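Local coordinates for type 3 secretion system chaperone PscG (Pseudomonas aeruginosa, PDB 2UWJ), which acts as a type III secretion chaperone that, together with PscE, keeps the needle protein PscF from polymerising prematurely in the bacterial cytoplasm, at residues C[24-27]-C[28-32]; C[47-51]-C[52-56]; C[69-72]-C[73-76]; C[95-99]-C[100-104]; C[103-106]-C[107-111]. One frame throughout, in Å; residues are numbered along the deposited sequence.

Followed from the N terminus, the five contacts come in series, none nested or crossing, and each is local, between neighbouring turns. Interaction 1 lies within helix 22-34. Interaction 2 closes the turn between helix 38-51 and helix 55-59, about 5 Å from interaction 1 at the nearest atoms. Interaction 3 spans a short 3-10 segment and the first turn of helix 71-80, and touches interaction 2 where S47 meets W73. Interaction 4 closes the loop from helix 84-95 into helix 100-113, and interaction 5 continues along that helix, sharing A103 and D104. P72 joins interaction 3 to both, through L102 and F105. Interactions 1 and 5 lie about 30 Å apart between centres.

Interaction 1 of 5, residues C[24-27]-C[28-32]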
loop_
_atom_site.group_PDB
_atom_site.type_symbol
_atom_site.label_atom_id
_atom_site.label_comp_id
_atom_site.label_asym_id
_atom_site.label_seq_id
_atom_site.Cartn_x
_atom_site.Cartn_y
_atom_site.Cartn_z
ATOM N N GLU C 24 5.327 -6.128 21.879
ATOM C CA GLU C 24 4.901 -4.836 21.365
ATOM C C GLU C 24 3.660 -4.951 20.476
ATOM O O GLU C 24 2.695 -4.193 20.644
ATOM C CB GLU C 24 6.036 -4.154 20.574
ATOM C CG GLU C 24 7.299 -3.865 21.441
ATOM C CD GLU C 24 8.259 -5.066 21.586
ATOM O OE1 GLU C 24 7.979 -6.165 21.081
ATOM O OE2 GLU C 24 9.303 -4.897 22.231
ATOM N N ALA C 25 3.663 -5.914 19.552
ATOM C CA ALA C 25 2.544 -6.083 18.632
ATOM C C ALA C 25 1.283 -6.394 19.409
ATOM O O ALA C 25 0.209 -5.859 19.117
ATOM C CB ALA C 25 2.821 -7.254 17.598
ATOM N N LEU C 26 1.423 -7.265 20.399
ATOM C CA LEU C 26 0.282 -7.659 21.227
ATOM C C LEU C 26 -0.333 -6.456 21.982
ATOM O O LEU C 26 -1.566 -6.338 22.053
ATOM C CB LEU C 26 0.679 -8.739 22.225
ATOM C CG LEU C 26 -0.472 -9.236 23.134
ATOM C CD1 LEU C 26 -1.554 -9.853 22.246
ATOM C CD2 LEU C 26 0.036 -10.277 24.194
ATOM N N CYS C 27 0.506 -5.609 22.584
ATOM C CA CYS C 27 -0.019 -4.427 23.284
ATOM C C CYS C 27 -0.796 -3.571 22.310
ATOM O O CYS C 27 -1.839 -3.003 22.642
ATOM C CB CYS C 27 1.126 -3.572 23.867
ATOM S SG CYS C 27 1.991 -4.325 25.255
ATOM N N ILE C 28 -0.299 -3.469 21.079
ATOM C CA ILE C 28 -1.024 -2.652 20.113
ATOM C C ILE C 28 -2.336 -3.296 19.700
ATOM O O ILE C 28 -3.351 -2.619 19.562
ATOM C CB ILE C 28 -0.154 -2.335 18.865
ATOM C CG1 ILE C 28 0.996 -1.376 19.308
ATOM C CG2 ILE C 28 -1.054 -1.672 17.749
ATOM C CD1 ILE C 28 2.195 -1.251 18.317
ATOM N N ALA C 29 -2.332 -4.618 19.527
ATOM C CA ALA C 29 -3.570 -5.293 19.138
ATOM C C ALA C 29 -4.658 -5.117 20.207
ATOM O O ALA C 29 -5.833 -4.905 19.875
ATOM C CB ALA C 29 -3.325 -6.802 18.910
ATOM N N GLU C 30 -4.284 -5.254 21.469
ATOM C CA GLU C 30 -5.263 -5.107 22.584
ATOM C C GLU C 30 -5.866 -3.704 22.569
ATOM O O GLU C 30 -7.099 -3.513 22.653
ATOM C CB GLU C 30 -4.580 -5.363 23.935
ATOM C CG GLU C 30 -4.469 -6.798 24.140
ATOM C CD GLU C 30 -3.741 -7.167 25.433
ATOM O OE1 GLU C 30 -3.699 -6.302 26.340
ATOM O OE2 GLU C 30 -3.248 -8.327 25.510
ATOM N N TRP C 31 -5.001 -2.721 22.405
ATOM C CA TRP C 31 -5.473 -1.322 22.301
ATOM C C TRP C 31 -6.384 -1.129 21.066
ATOM O O TRP C 31 -7.415 -0.480 21.170
ATOM C CB TRP C 31 -4.247 -0.426 22.257
ATOM C CG TRP C 31 -4.518 0.991 21.950
ATOM C CD1 TRP C 31 -5.103 1.934 22.770
ATOM C CD2 TRP C 31 -4.134 1.668 20.768
ATOM N NE1 TRP C 31 -5.089 3.164 22.148
ATOM C CE2 TRP C 31 -4.496 3.023 20.919
ATOM C CE3 TRP C 31 -3.508 1.257 19.580
ATOM C CZ2 TRP C 31 -4.260 3.967 19.939
ATOM C CZ3 TRP C 31 -3.268 2.201 18.587
ATOM C CH2 TRP C 31 -3.646 3.547 18.779
ATOM N N LEU C 32 -6.034 -1.695 19.894
ATOM C CA LEU C 32 -6.884 -1.588 18.702
ATOM C C LEU C 32 -8.268 -2.208 18.978
ATOM O O LEU C 32 -9.288 -1.730 18.475
ATOM C CB LEU C 32 -6.256 -2.294 17.484
ATOM C CG LEU C 32 -5.063 -1.538 16.890
ATOM C CD1 LEU C 32 -4.337 -2.506 15.935
ATOM C CD2 LEU C 32 -5.562 -0.252 16.135
#
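L26 and E30, one helical turn apart, are brought together by their first torsions: L26 turns CG away from its backbone N (chi1 -179°), while E30 sets CG beside its own N (chi1 -80°) and then runs out extended. The two side chains meet at an oblique angle, and both also touch R45 of helix 38-51. The touching atom of the glutamate is OE2, which rests 3.8 Å from L26 CG and 4.0 Å from both L26 CD1 and L26 CD2, a carboxylate oxygen packed on the branched end of the leucine. The E30 stem also passes close to the L26 carbonyl, with CG 3.6 Å from L26 O. That same oxygen takes the amide of E30 at 3.0 Å from N, in a nearly straight bond of 166°. The turn is completed by I28 N to E24 O, A29 N to A25 O and W31 N to C27 O.

I28 brings CG1 to the E24 carbonyl, 3.6 Å from E24 O. I28 also packs on A13 of helix 4-17, A25 on I44 of helix 38-51, and E24, I28 and W31 on the neighbouring PscE chain. A nickel(II) ion is bound about 3 Å from the W31 side chain. These are regular i to i+4 contacts of an amphipathic alpha-helix in an all-helical protein of the TPR clan, its buried side shared between neighbouring helices and PscE.

Interaction 2 of 5, residues C[47-51]-C[52-56]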
loop_
_atom_site.group_PDB
_atom_site.type_symbol
_atom_site.label_atom_id
_atom_site.label_comp_id
_atom_site.label_asym_id
_atom_site.label_seq_id
_atom_site.Cartn_x
_atom_site.Cartn_y
_atom_site.Cartn_z
ATOM N N SER C 47 -0.711 -12.987 12.910
ATOM C CA SER C 47 0.603 -12.892 12.323
ATOM C C SER C 47 1.674 -13.100 13.409
ATOM O O SER C 47 2.671 -13.834 13.201
ATOM C CB SER C 47 0.803 -11.526 11.648
ATOM O OG SER C 47 2.138 -11.400 11.180
ATOM N N SER C 48 1.482 -12.468 14.561
ATOM C CA SER C 48 2.456 -12.574 15.641
ATOM C C SER C 48 2.556 -14.030 16.117
ATOM O O SER C 48 3.653 -14.551 16.283
ATOM C CB SER C 48 2.048 -11.725 16.844
ATOM O OG SER C 48 2.953 -11.990 17.897
ATOM N N LEU C 49 1.402 -14.676 16.319
ATOM C CA LEU C 49 1.415 -16.071 16.768
ATOM C C LEU C 49 2.017 -16.993 15.690
ATOM O O LEU C 49 2.900 -17.811 15.980
ATOM C CB LEU C 49 0.007 -16.515 17.140
ATOM C CG LEU C 49 -0.527 -15.895 18.442
ATOM C CD1 LEU C 49 -2.038 -16.201 18.484
ATOM C CD2 LEU C 49 0.201 -16.502 19.729
ATOM N N ALA C 50 1.586 -16.844 14.443
ATOM C CA ALA C 50 2.094 -17.716 13.393
ATOM C C ALA C 50 3.601 -17.514 13.202
ATOM O O ALA C 50 4.330 -18.508 12.995
ATOM C CB ALA C 50 1.370 -17.498 12.068
ATOM N N ASN C 51 4.071 -16.259 13.275
ATOM C CA ASN C 51 5.496 -15.985 13.095
ATOM C C ASN C 51 6.344 -16.471 14.302
ATOM O O ASN C 51 7.547 -16.555 14.210
ATOM C CB ASN C 51 5.754 -14.504 12.775
ATOM C CG ASN C 51 5.430 -14.181 11.309
ATOM O OD1 ASN C 51 5.860 -14.926 10.402
ATOM N ND2 ASN C 51 4.628 -13.117 11.060
ATOM N N GLN C 52 5.705 -16.799 15.415
ATOM C CA GLN C 52 6.434 -17.371 16.560
ATOM C C GLN C 52 6.399 -18.903 16.459
ATOM O O GLN C 52 6.945 -19.607 17.322
ATOM C CB GLN C 52 5.744 -17.031 17.884
ATOM C CG GLN C 52 5.830 -15.619 18.234
ATOM C CD GLN C 52 5.110 -15.316 19.527
ATOM O OE1 GLN C 52 5.543 -15.724 20.618
ATOM N NE2 GLN C 52 4.007 -14.579 19.423
ATOM N N GLY C 53 5.701 -19.415 15.449
ATOM C CA GLY C 53 5.533 -20.860 15.323
ATOM C C GLY C 53 4.392 -21.390 16.200
ATOM O O GLY C 53 4.223 -22.608 16.331
ATOM N N ARG C 54 3.573 -20.507 16.781
ATOM C CA ARG C 54 2.456 -20.944 17.650
ATOM C C ARG C 54 1.240 -21.124 16.797
ATOM O O ARG C 54 0.236 -20.346 16.894
ATOM C CB ARG C 54 2.195 -19.884 18.703
ATOM C CG ARG C 54 3.313 -19.789 19.716
ATOM C CD ARG C 54 2.567 -19.450 21.008
ATOM N NE ARG C 54 2.988 -18.167 21.427
ATOM C CZ ARG C 54 2.444 -17.379 22.338
ATOM N NH1 ARG C 54 1.355 -17.672 23.058
ATOM N NH2 ARG C 54 3.057 -16.231 22.491
ATOM N N TYR C 55 1.326 -22.125 15.937
ATOM C CA TYR C 55 0.291 -22.396 14.947
ATOM C C TYR C 55 -1.087 -22.776 15.467
ATOM O O TYR C 55 -2.109 -22.347 14.876
ATOM C CB TYR C 55 0.760 -23.493 13.946
ATOM C CG TYR C 55 2.129 -23.207 13.302
ATOM C CD1 TYR C 55 2.342 -22.033 12.545
ATOM C CD2 TYR C 55 3.243 -24.079 13.512
ATOM C CE1 TYR C 55 3.611 -21.699 12.014
ATOM C CE2 TYR C 55 4.513 -23.757 12.977
ATOM C CZ TYR C 55 4.690 -22.576 12.235
ATOM O OH TYR C 55 5.921 -22.274 11.696
ATOM N N GLN C 56 -1.125 -23.631 16.504
ATOM C CA GLN C 56 -2.386 -24.063 17.087
ATOM C C GLN C 56 -3.127 -22.884 17.723
ATOM O O GLN C 56 -4.335 -22.764 17.593
ATOM C CB GLN C 56 -2.153 -25.213 18.109
ATOM C CG GLN C 56 -2.073 -26.607 17.433
ATOM C CD GLN C 56 -3.417 -27.078 16.814
ATOM O OE1 GLN C 56 -4.444 -26.358 16.831
ATOM N NE2 GLN C 56 -3.410 -28.298 16.268
HETATM O O HOH W 1 6.215 -19.695 11.322
#
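R54 N donates to L49 O at 2.9 Å, and Q52 N reaches the same oxygen at 3.0 Å from the opposite face of the carbonyl plane, so two amides grip one acceptor at the end of helix 38-51. G53 N adds a bond to A50 O, 3.0 Å long, from well above that carbonyl plane. With its positive phi of 83°, G53 ends the helix in a Schellman motif; R54 follows as N-cap of helix 55-59.

The Q52 side chain runs back along the last turn, and its NE2 makes weak bonds to S48 O and S48 OG; the serine hydroxyl is also bonded to H22. At the other end of the amide, Q52 OE1 accepts from R54 NH2 at 3.2 Å, in an almost straight bond lying in the guanidinium plane. A salt bridge from R54 NH1 to E57 gives the group a second polar hold. One face of the guanidinium is covered by L49 CD2, which sits over its centre, 3.6 Å from R54 CZ; bends at chi2 and chi3 of the arginine lay the flat group across this methyl.

A bridging water bonds both A50 O and Y55 OH. Further out, N51 hydrogen-bonds another chain, which also packs on S47 and A50. Y55 stacks on H80 and packs with A50 against C77, while S47 leans on W73, setting the turn against helix 71-80.

Interaction 3 of 5, residues C[69-72]-C[73-76]; sequences ALEP and WFAL
The F74 ring lies with one face toward the carbonyl of L70, whose O is 3.9 Å from F74 CD2 and offset toward the rim. At its edge, in the ring plane, comes the carboxylate of E71: OE2 is 3.7 Å from F74 CD2, and the two flat groups are turned 70° against each other. A bend at chi2 (-73°) folds the glutamate back to this edge, where a hydrogen bond that OE2 accepts from N65 ND2 and a salt bridge from OE1 to R90 fix its rotation.

W73, the residue before, presents its edge to the backbone: CD1 is 3.3 Å from L70 O. A water joins this indole to the turn before it, accepting from W73 NE1 at 2.9 Å and donating to A69 O at 2.7 Å. Here a 3-10 segment, 69-70, leads into helix 71-80, whose first regular bonds are A75 N to E71 O and L76 N to P72 O; W73 N to L70 O is weak. P72, with no amide hydrogen to give, fits this first turn. Beyond it, W73 packs on L43 and I46 of helix 38-51, whereas P72 meets L102 and F105 of helix 100-113.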
loop_
_atom_site.group_PDB
_atom_site.type_symbol
_atom_site.label_atom_id
_atom_site.label_comp_id
_atom_site.label_asym_id
_atom_site.label_seq_id
_atom_site.Cartn_x
_atom_site.Cartn_y
_atom_site.Cartn_z
ATOM N N ALA C 69 -10.251 -12.222 4.571
ATOM C CA ALA C 69 -8.866 -11.847 4.292
ATOM C C ALA C 69 -7.871 -12.522 5.267
ATOM O O ALA C 69 -6.676 -12.449 5.035
ATOM C CB ALA C 69 -8.710 -10.309 4.374
ATOM N N LEU C 70 -8.370 -13.072 6.382
ATOM C CA LEU C 70 -7.513 -13.736 7.359
ATOM C C LEU C 70 -7.322 -15.220 7.019
ATOM O O LEU C 70 -6.384 -15.861 7.546
ATOM C CB LEU C 70 -8.081 -13.638 8.790
ATOM C CG LEU C 70 -8.258 -12.205 9.306
ATOM C CD1 LEU C 70 -8.836 -12.266 10.722
ATOM C CD2 LEU C 70 -6.891 -11.435 9.265
ATOM N N GLU C 71 -8.164 -15.748 6.122
ATOM C CA GLU C 71 -8.084 -17.197 5.784
ATOM C C GLU C 71 -6.686 -17.709 5.341
ATOM O O GLU C 71 -6.320 -18.809 5.699
ATOM C CB GLU C 71 -9.144 -17.589 4.751
ATOM C CG GLU C 71 -10.583 -17.548 5.300
ATOM C CD GLU C 71 -10.825 -18.735 6.248
ATOM O OE1 GLU C 71 -10.468 -19.868 5.849
ATOM O OE2 GLU C 71 -11.316 -18.532 7.370
ATOM N N PRO C 72 -5.936 -16.933 4.523
ATOM C CA PRO C 72 -4.613 -17.434 4.130
ATOM C C PRO C 72 -3.721 -17.800 5.334
ATOM O O PRO C 72 -2.924 -18.725 5.233
ATOM C CB PRO C 72 -4.008 -16.270 3.320
ATOM C CG PRO C 72 -5.295 -15.654 2.632
ATOM C CD PRO C 72 -6.298 -15.691 3.782
ATOM N N TRP C 73 -3.813 -17.028 6.430
ATOM C CA TRP C 73 -3.015 -17.299 7.605
ATOM C C TRP C 73 -3.361 -18.663 8.175
ATOM O O TRP C 73 -2.444 -19.385 8.610
ATOM C CB TRP C 73 -3.220 -16.243 8.705
ATOM C CG TRP C 73 -2.838 -14.904 8.218
ATOM C CD1 TRP C 73 -3.636 -13.991 7.552
ATOM C CD2 TRP C 73 -1.542 -14.313 8.315
ATOM N NE1 TRP C 73 -2.894 -12.853 7.236
ATOM C CE2 TRP C 73 -1.608 -13.034 7.703
ATOM C CE3 TRP C 73 -0.319 -14.742 8.867
ATOM C CZ2 TRP C 73 -0.487 -12.181 7.637
ATOM C CZ3 TRP C 73 0.795 -13.879 8.794
ATOM C CH2 TRP C 73 0.701 -12.635 8.197
ATOM N N PHE C 74 -4.637 -19.037 8.188
ATOM C CA PHE C 74 -5.006 -20.368 8.713
ATOM C C PHE C 74 -4.469 -21.485 7.772
ATOM O O PHE C 74 -3.981 -22.506 8.275
ATOM C CB PHE C 74 -6.529 -20.480 8.928
ATOM C CG PHE C 74 -7.085 -19.354 9.781
ATOM C CD1 PHE C 74 -6.403 -18.935 10.920
ATOM C CD2 PHE C 74 -8.283 -18.700 9.425
ATOM C CE1 PHE C 74 -6.909 -17.860 11.720
ATOM C CE2 PHE C 74 -8.790 -17.642 10.206
ATOM C CZ PHE C 74 -8.109 -17.223 11.341
ATOM N N ALA C 75 -4.554 -21.292 6.446
ATOM C CA ALA C 75 -3.958 -22.271 5.501
ATOM C C ALA C 75 -2.426 -22.409 5.838
ATOM O O ALA C 75 -1.870 -23.519 5.897
ATOM C CB ALA C 75 -4.080 -21.769 4.061
ATOM N N LEU C 76 -1.754 -21.284 6.059
ATOM C CA LEU C 76 -0.290 -21.345 6.318
ATOM C C LEU C 76 -0.037 -22.139 7.605
ATOM O O LEU C 76 0.942 -22.924 7.679
ATOM C CB LEU C 76 0.333 -19.940 6.445
ATOM C CG LEU C 76 0.465 -19.184 5.079
ATOM C CD1 LEU C 76 0.796 -17.711 5.321
ATOM C CD2 LEU C 76 1.512 -19.830 4.214
HETATM O O HOH W 2 -4.428 -11.004 5.595
#

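Interaction 4 of 5, residues C[95-99]-C[100-104]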
loop_
_atom_site.group_PDB
_atom_site.type_symbol
_atom_site.label_atom_id
_atom_site.label_comp_id
_atom_site.label_asym_id
_atom_site.label_seq_id
_atom_site.Cartn_x
_atom_site.Cartn_y
_atom_site.Cartn_z
ATOM N N GLY C 95 -10.487 -20.955 -3.333
ATOM C CA GLY C 95 -10.375 -20.909 -4.784
ATOM C C GLY C 95 -11.486 -20.147 -5.477
ATOM O O GLY C 95 -11.231 -19.434 -6.442
ATOM N N GLY C 96 -12.716 -20.277 -4.989
ATOM C CA GLY C 96 -13.833 -19.577 -5.595
ATOM C C GLY C 96 -14.162 -18.208 -5.040
ATOM O O GLY C 96 -15.228 -17.643 -5.342
ATOM N N SER C 97 -13.259 -17.640 -4.244
ATOM C CA SER C 97 -13.499 -16.320 -3.665
ATOM C C SER C 97 -13.675 -15.231 -4.702
ATOM O O SER C 97 -12.993 -15.234 -5.731
ATOM C CB SER C 97 -12.319 -15.872 -2.803
ATOM O OG SER C 97 -12.628 -14.565 -2.308
ATOM N N SER C 98 -14.518 -14.245 -4.394
ATOM C CA SER C 98 -14.720 -13.125 -5.321
ATOM C C SER C 98 -13.584 -12.099 -5.111
ATOM O O SER C 98 -13.404 -11.192 -5.927
ATOM C CB SER C 98 -16.093 -12.460 -5.100
ATOM O OG SER C 98 -16.196 -11.861 -3.806
ATOM N N ASP C 99 -12.816 -12.240 -4.023
ATOM C CA ASP C 99 -11.678 -11.324 -3.778
ATOM C C ASP C 99 -10.507 -11.948 -4.573
ATOM O O ASP C 99 -10.021 -13.026 -4.240
ATOM C CB ASP C 99 -11.354 -11.270 -2.260
ATOM C CG ASP C 99 -10.200 -10.342 -1.950
ATOM O OD1 ASP C 99 -9.331 -10.166 -2.837
ATOM O OD2 ASP C 99 -10.141 -9.782 -0.831
ATOM N N PRO C 100 -10.026 -11.269 -5.627
ATOM C CA PRO C 100 -8.931 -11.830 -6.410
ATOM C C PRO C 100 -7.673 -12.144 -5.617
ATOM O O PRO C 100 -6.977 -13.121 -5.917
ATOM C CB PRO C 100 -8.723 -10.812 -7.544
ATOM C CG PRO C 100 -9.271 -9.532 -6.949
ATOM C CD PRO C 100 -10.468 -9.961 -6.138
ATOM N N ALA C 101 -7.397 -11.371 -4.568
ATOM C CA ALA C 101 -6.196 -11.681 -3.783
ATOM C C ALA C 101 -6.344 -13.024 -3.045
ATOM O O ALA C 101 -5.388 -13.793 -2.937
ATOM C CB ALA C 101 -5.884 -10.522 -2.774
ATOM N N LEU C 102 -7.539 -13.315 -2.549
ATOM C CA LEU C 102 -7.762 -14.579 -1.855
ATOM C C LEU C 102 -7.690 -15.728 -2.858
ATOM O O LEU C 102 -7.072 -16.765 -2.612
ATOM C CB LEU C 102 -9.138 -14.590 -1.175
ATOM C CG LEU C 102 -9.269 -14.152 0.252
ATOM C CD1 LEU C 102 -10.765 -14.315 0.700
ATOM C CD2 LEU C 102 -8.306 -15.053 1.142
ATOM N N ALA C 103 -8.345 -15.552 -3.998
ATOM C CA ALA C 103 -8.324 -16.588 -5.011
ATOM C C ALA C 103 -6.895 -16.840 -5.519
ATOM O O ALA C 103 -6.479 -18.005 -5.725
ATOM C CB ALA C 103 -9.281 -16.206 -6.185
ATOM N N ASP C 104 -6.130 -15.768 -5.724
ATOM C CA ASP C 104 -4.752 -15.936 -6.208
ATOM C C ASP C 104 -3.890 -16.519 -5.114
ATOM O O ASP C 104 -2.973 -17.279 -5.400
ATOM C CB ASP C 104 -4.103 -14.608 -6.673
ATOM C CG ASP C 104 -4.755 -14.036 -7.922
ATOM O OD1 ASP C 104 -5.474 -14.813 -8.598
ATOM O OD2 ASP C 104 -4.561 -12.817 -8.217
HETATM O O HOH W 3 -8.171 -19.806 -7.254
#
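P100 opens the helix directly behind D99, which stands at the N-cap; P100 CD lies 3.2 Å from S98 O. A101 comes next and gives its amide to the cap: A101 N donates to D99 OD1 at 2.9 Å, meeting the oxygen on its anti side and 27° out of the carboxylate plane. The aspartate can reach over because CG stands opposite its own backbone N (chi1 -180°), which swings the carboxylate toward the start of the helix. The A101 methyl also touches the same OD1, at 3.5 Å from CB. Bound to the first-turn amide, the negative group would probably be favoured by the positive end of the helix dipole.

This is the N-terminal cap of helix 100-113, and an ST turn precedes it: S97 OG accepts from D99 N at 2.9 Å, holding the cap residue in place from behind. L102 meets that serine from the helix side, with CD1 3.5 Å from S97 OG and CB 3.8 Å from S97 CB. Its amide also makes a weak bond to D99 O.

A103 N takes the same D99 O in a nearly straight bond, 3.0 Å long, while its methyl packs toward G95 O. A water donates to both A103 O and G95 O, bridging the start of this helix to the end of helix 84-95. D104 faces another way, its OD2 in a salt bridge with a basic side chain and hydrogen-bonded to a polar side chain, both of another chain.

Interaction 5 of 5, residues C[103-106]-C[107-111]; sequences ADFA and AGMRA
F105 and M109 lie side by side and point the same way, one turn apart. The sulfur does the touching: M109 SD is 3.7 Å from F105 CZ and 3.8 Å from F105 CE2, at the far end of the ring. It stands 4.7 Å from the ring centroid and 58° off the ring normal, so this Met-aromatic contact is oblique, the sulfur displaced well away from the ring axis. Nearer the backbone, M109 CB lies over one face of the same ring, 4.2 Å from F105 CE2. In both residues the first torsion is trans (F105 chi1 170°, M109 chi1 -159°), and the methionine then runs extended, which carries SD outward beside the ring.

Behind the pair, the backbone sets the spacing. M109 N donates to F105 O at 2.9 Å, and the methionine CB lies 3.5 Å from that same oxygen. The neighbouring bonds continue the turn on each side: A107 N to A103 O, G108 N to D104 O and R110 N to A106 O. R110 also lays CB close to the A106 carbonyl, 3.3 Å from its O.

Further out, F105 packs on L76 of helix 71-80, and M109 on L76 and W79 of the same helix and on L87 of helix 84-95. A106 and R110 turn toward helix 84-95, meeting L94 and L91. The result is a Met-aromatic pair on the buried side of helix 100-113, where this last helix of the chain packs across the two that precede it.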
loop_
_atom_site.group_PDB
_atom_site.type_symbol
_atom_site.label_atom_id
_atom_site.label_comp_id
_atom_site.label_asym_id
_atom_site.label_seq_id
_atom_site.Cartn_x
_atom_site.Cartn_y
_atom_site.Cartn_z
ATOM N N ALA C 103 -8.345 -15.552 -3.998
ATOM C CA ALA C 103 -8.324 -16.588 -5.011
ATOM C C ALA C 103 -6.895 -16.840 -5.519
ATOM O O ALA C 103 -6.479 -18.005 -5.725
ATOM C CB ALA C 103 -9.281 -16.206 -6.185
ATOM N N ASP C 104 -6.130 -15.768 -5.724
ATOM C CA ASP C 104 -4.752 -15.936 -6.208
ATOM C C ASP C 104 -3.890 -16.519 -5.114
ATOM O O ASP C 104 -2.973 -17.279 -5.400
ATOM C CB ASP C 104 -4.103 -14.608 -6.673
ATOM C CG ASP C 104 -4.755 -14.036 -7.922
ATOM O OD1 ASP C 104 -5.474 -14.813 -8.598
ATOM O OD2 ASP C 104 -4.561 -12.817 -8.217
ATOM N N PHE C 105 -4.113 -16.111 -3.862
ATOM C CA PHE C 105 -3.284 -16.728 -2.807
ATOM C C PHE C 105 -3.524 -18.255 -2.803
ATOM O O PHE C 105 -2.583 -19.037 -2.709
ATOM C CB PHE C 105 -3.646 -16.207 -1.408
ATOM C CG PHE C 105 -2.989 -16.988 -0.277
ATOM C CD1 PHE C 105 -1.756 -16.590 0.219
ATOM C CD2 PHE C 105 -3.586 -18.143 0.220
ATOM C CE1 PHE C 105 -1.096 -17.349 1.210
ATOM C CE2 PHE C 105 -2.944 -18.927 1.209
ATOM C CZ PHE C 105 -1.701 -18.531 1.696
ATOM N N ALA C 106 -4.790 -18.660 -2.878
ATOM C CA ALA C 106 -5.141 -20.089 -2.819
ATOM C C ALA C 106 -4.568 -20.898 -3.986
ATOM O O ALA C 106 -3.955 -21.943 -3.785
ATOM C CB ALA C 106 -6.670 -20.254 -2.747
ATOM N N ALA C 107 -4.773 -20.404 -5.206
ATOM C CA ALA C 107 -4.252 -21.064 -6.402
ATOM C C ALA C 107 -2.726 -21.099 -6.324
ATOM O O ALA C 107 -2.097 -22.120 -6.618
ATOM C CB ALA C 107 -4.703 -20.312 -7.666
ATOM N N GLY C 108 -2.104 -19.990 -5.924
ATOM C CA GLY C 108 -0.652 -20.007 -5.834
ATOM C C GLY C 108 -0.099 -20.962 -4.764
ATOM O O GLY C 108 0.880 -21.690 -4.993
ATOM N N MET C 109 -0.726 -21.010 -3.593
ATOM C CA MET C 109 -0.165 -21.878 -2.562
ATOM C C MET C 109 -0.391 -23.359 -2.954
ATOM O O MET C 109 0.458 -24.211 -2.733
ATOM C CB MET C 109 -0.779 -21.587 -1.186
ATOM C CG MET C 109 0.145 -22.087 -0.029
ATOM S SD MET C 109 -0.765 -22.055 1.481
ATOM C CE MET C 109 0.384 -23.124 2.516
ATOM N N ARG C 110 -1.539 -23.645 -3.541
ATOM C CA ARG C 110 -1.824 -25.007 -3.969
ATOM C C ARG C 110 -0.764 -25.419 -4.982
ATOM O O ARG C 110 -0.206 -26.518 -4.915
ATOM C CB ARG C 110 -3.207 -25.073 -4.603
ATOM C CG ARG C 110 -3.444 -26.330 -5.406
ATOM C CD ARG C 110 -4.942 -26.576 -5.530
ATOM N NE ARG C 110 -5.486 -27.054 -4.263
ATOM C CZ ARG C 110 -6.777 -27.286 -4.017
ATOM N NH1 ARG C 110 -7.697 -27.075 -4.972
ATOM N NH2 ARG C 110 -7.142 -27.743 -2.805
ATOM N N ALA C 111 -0.477 -24.526 -5.917
ATOM C CA ALA C 111 0.518 -24.803 -6.936
ATOM C C ALA C 111 1.909 -25.000 -6.350
ATOM O O ALA C 111 2.657 -25.875 -6.776
ATOM C CB ALA C 111 0.531 -23.687 -7.965
#